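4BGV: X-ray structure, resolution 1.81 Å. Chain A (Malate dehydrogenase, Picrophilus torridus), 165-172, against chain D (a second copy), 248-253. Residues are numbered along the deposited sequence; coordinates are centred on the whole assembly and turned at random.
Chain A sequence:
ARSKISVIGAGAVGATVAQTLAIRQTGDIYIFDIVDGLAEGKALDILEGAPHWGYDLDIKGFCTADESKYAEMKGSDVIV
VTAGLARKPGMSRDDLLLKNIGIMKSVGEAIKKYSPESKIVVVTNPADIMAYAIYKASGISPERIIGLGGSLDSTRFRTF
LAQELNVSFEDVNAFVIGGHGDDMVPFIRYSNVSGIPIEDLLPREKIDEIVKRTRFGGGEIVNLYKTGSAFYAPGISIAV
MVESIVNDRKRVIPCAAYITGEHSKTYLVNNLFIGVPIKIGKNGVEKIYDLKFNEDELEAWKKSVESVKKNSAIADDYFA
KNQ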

# COMPACT_ATOMS: atom_id res chain seq x y z
N LEU A 165 -9.74 -20.81 13.63
CA LEU A 165 -10.69 -21.14 12.56
C LEU A 165 -10.05 -21.22 11.18
O LEU A 165 -10.73 -21.59 10.20
N ASN A 166 -8.75 -20.93 11.10
CA ASN A 166 -8.02 -20.91 9.83
C ASN A 166 -8.73 -20.05 8.78
O ASN A 166 -9.08 -20.52 7.69
N VAL A 167 -8.95 -18.79 9.14
CA VAL A 167 -9.60 -17.84 8.25
C VAL A 167 -8.78 -16.56 8.21
O VAL A 167 -7.95 -16.32 9.08
N SER A 168 -9.04 -15.73 7.21
CA SER A 168 -8.34 -14.46 7.04
C SER A 168 -8.53 -13.57 8.27
O SER A 168 -9.63 -13.50 8.82
N PHE A 169 -7.47 -12.86 8.67
CA PHE A 169 -7.59 -11.91 9.76
C PHE A 169 -8.57 -10.80 9.40
O PHE A 169 -9.17 -10.18 10.27
N GLU A 170 -8.74 -10.54 8.10
CA GLU A 170 -9.61 -9.44 7.68
C GLU A 170 -11.08 -9.70 7.96
O GLU A 170 -11.87 -8.76 8.08
N ASP A 171 -11.46 -10.97 8.07
CA ASP A 171 -12.86 -11.32 8.20
C ASP A 171 -13.31 -11.67 9.62
O ASP A 171 -14.49 -11.91 9.86
N VAL A 172 -12.37 -11.67 10.56
CA VAL A 172 -12.73 -11.91 11.95
C VAL A 172 -13.04 -10.57 12.63
O VAL A 172 -12.33 -9.58 12.44
N ASP D 248 -3.63 -17.66 -0.96
CA ASP D 248 -4.13 -18.57 0.08
C ASP D 248 -4.57 -17.82 1.35
O ASP D 248 -4.21 -18.20 2.46
N ARG D 249 -5.34 -16.75 1.17
CA ARG D 249 -5.73 -15.86 2.28
C ARG D 249 -6.79 -16.44 3.22
O ARG D 249 -6.86 -16.06 4.39
N LYS D 250 -7.62 -17.34 2.69
CA LYS D 250 -8.76 -17.90 3.44
C LYS D 250 -9.79 -16.82 3.78
O LYS D 250 -10.36 -16.82 4.86
N ARG D 251 -10.03 -15.90 2.85
CA ARG D 251 -11.14 -14.98 2.98
C ARG D 251 -12.44 -15.75 3.09
O ARG D 251 -12.60 -16.81 2.47
N VAL D 252 -13.38 -15.20 3.84
CA VAL D 252 -14.71 -15.79 3.89
C VAL D 252 -15.69 -14.81 3.26
O VAL D 252 -15.97 -13.74 3.82
N ILE D 253 -16.16 -15.16 2.07
CA ILE D 253 -16.94 -14.25 1.24
C ILE D 253 -18.01 -15.07 0.55
O ILE D 253 -17.73 -16.19 0.10

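Contacts between two copies of one protein often rest on a few charged side chains that also tie down backbone groups, and this pair of stretches in malate dehydrogenase is a compact example. Asp D248, chi1 t, lies out of reach of the chain A stretch but pairs with a residue that is in contact: its OD1 forms a 2.7 Å salt bridge with NZ of Lys D250.

Arg D249 leaves its backbone sideways, yet its chain (m, t, p) brings the guanidinium to chain A, where NH2 donates to OE1 of Glu A170 at 2.9 Å in a salt bridge. Water 2 braces the pair, donating to Glu A170 OE1 and accepting from Arg D249 NH1. The carbonyl O of Arg D249 meets CB of Ser A168 at 3.4 Å.

Lys D250 starts toward chain A, its CB 3.6 Å from O of Asn A166, before its m, m, t, t chain leads away to Asp D248. Water 1 accepts from Asn A166 ND2 and, weakly, from Lys D250 NZ. The backbone contributes as well: Ser A168 N donates to Lys D250 O at 2.9 Å.

At Arg D251 the CA-to-CB bond points away overall, though CB still touches the other stretch, and three successive m torsions (chi1 to chi3) bring the guanidinium to Asp A171 (chi1 m), which points toward chain D, giving a two-pronged salt bridge at the guanidinium edge, Arg D251 NE to Asp A171 OD2 at 2.8 Å and Arg D251 NH2 to Asp A171 OD1 at 2.9 Å. Glu A170 OE1 lies over one face, 3.6 Å from Arg D251 NH1, an interaction of charge alone.

At Val D252 the same carboxylate serves again, with Asp A171 OD2 accepting from Val D252 N at 2.8 Å. The Val D252 side chain, chi1 t, adds an apolar contact, its CG2 lying 3.7 Å from Val A167 CG1. Ile D253, chi1 m and chi2 t, makes no contact with the chain A stretch.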

# COMPACT_ATOMS: atom_id res chain seq x y z
CB LEU A 165 -11.84 -20.12 12.55
CG LEU A 165 -12.80 -20.29 13.73
CD1 LEU A 165 -13.67 -19.06 13.91
CD2 LEU A 165 -13.67 -21.53 13.54
CB ASN A 166 -7.81 -22.33 9.28
CG ASN A 166 -6.77 -22.38 8.16
OD1 ASN A 166 -5.87 -21.53 8.09
ND2 ASN A 166 -6.89 -23.37 7.28
CB VAL A 167 -11.05 -17.49 8.71
CG1 VAL A 167 -12.00 -18.68 8.55
CG2 VAL A 167 -11.07 -16.99 10.15
CB SER A 168 -8.90 -13.72 5.82
OG SER A 168 -8.39 -12.39 5.74
CB PHE A 169 -6.23 -11.28 10.11
CG PHE A 169 -5.19 -12.28 10.55
CD1 PHE A 169 -5.33 -12.94 11.77
CD2 PHE A 169 -4.07 -12.53 9.78
CE1 PHE A 169 -4.39 -13.83 12.20
CE2 PHE A 169 -3.10 -13.42 10.21
CZ PHE A 169 -3.26 -14.09 11.42
CB GLU A 170 -9.43 -9.14 6.19
CG GLU A 170 -10.29 -7.99 5.69
CD GLU A 170 -9.81 -7.42 4.36
OE1 GLU A 170 -8.91 -8.03 3.74
OE2 GLU A 170 -10.33 -6.36 3.96
CB ASP A 171 -13.19 -12.45 7.22
CG ASP A 171 -12.94 -12.03 5.77
OD1 ASP A 171 -13.32 -10.88 5.41
OD2 ASP A 171 -12.36 -12.82 4.99
CB VAL A 172 -11.63 -12.65 12.73
CG1 VAL A 172 -12.07 -12.87 14.17
CG2 VAL A 172 -11.34 -14.01 12.10
CB ASP D 248 -3.08 -19.63 0.39
CG ASP D 248 -3.64 -20.84 1.13
OD1 ASP D 248 -4.79 -21.25 0.84
OD2 ASP D 248 -2.92 -21.39 1.98
CB ARG D 249 -6.23 -14.52 1.73
CG ARG D 249 -5.12 -13.65 1.11
CD ARG D 249 -5.62 -12.19 0.89
NE ARG D 249 -5.91 -11.53 2.16
CZ ARG D 249 -6.37 -10.28 2.28
NH1 ARG D 249 -6.60 -9.53 1.21
NH2 ARG D 249 -6.61 -9.78 3.49
CB LYS D 250 -8.35 -18.66 4.72
CG LYS D 250 -7.06 -19.48 4.63
CD LYS D 250 -7.17 -20.68 3.72
CE LYS D 250 -5.94 -21.60 3.90
NZ LYS D 250 -5.82 -22.68 2.85
CB ARG D 251 -11.24 -14.07 1.75
CG ARG D 251 -10.00 -13.18 1.46
CD ARG D 251 -9.75 -12.14 2.55
NE ARG D 251 -10.95 -11.41 2.96
CZ ARG D 251 -11.44 -10.32 2.36
NH1 ARG D 251 -10.83 -9.81 1.29
NH2 ARG D 251 -12.54 -9.74 2.83
CB VAL D 252 -15.13 -16.13 5.33
CG1 VAL D 252 -16.57 -16.64 5.34
CG2 VAL D 252 -14.16 -17.17 5.94
CB ILE D 253 -16.06 -13.60 0.14
CG1 ILE D 253 -14.90 -12.83 0.77
CG2 ILE D 253 -16.88 -12.66 -0.75
CD1 ILE D 253 -13.88 -12.32 -0.26
O HOH W 1 -4.95 -24.63 5.21
O HOH W 2 -7.65 -6.76 1.48
O HOH W 3 -13.61 -6.61 2.98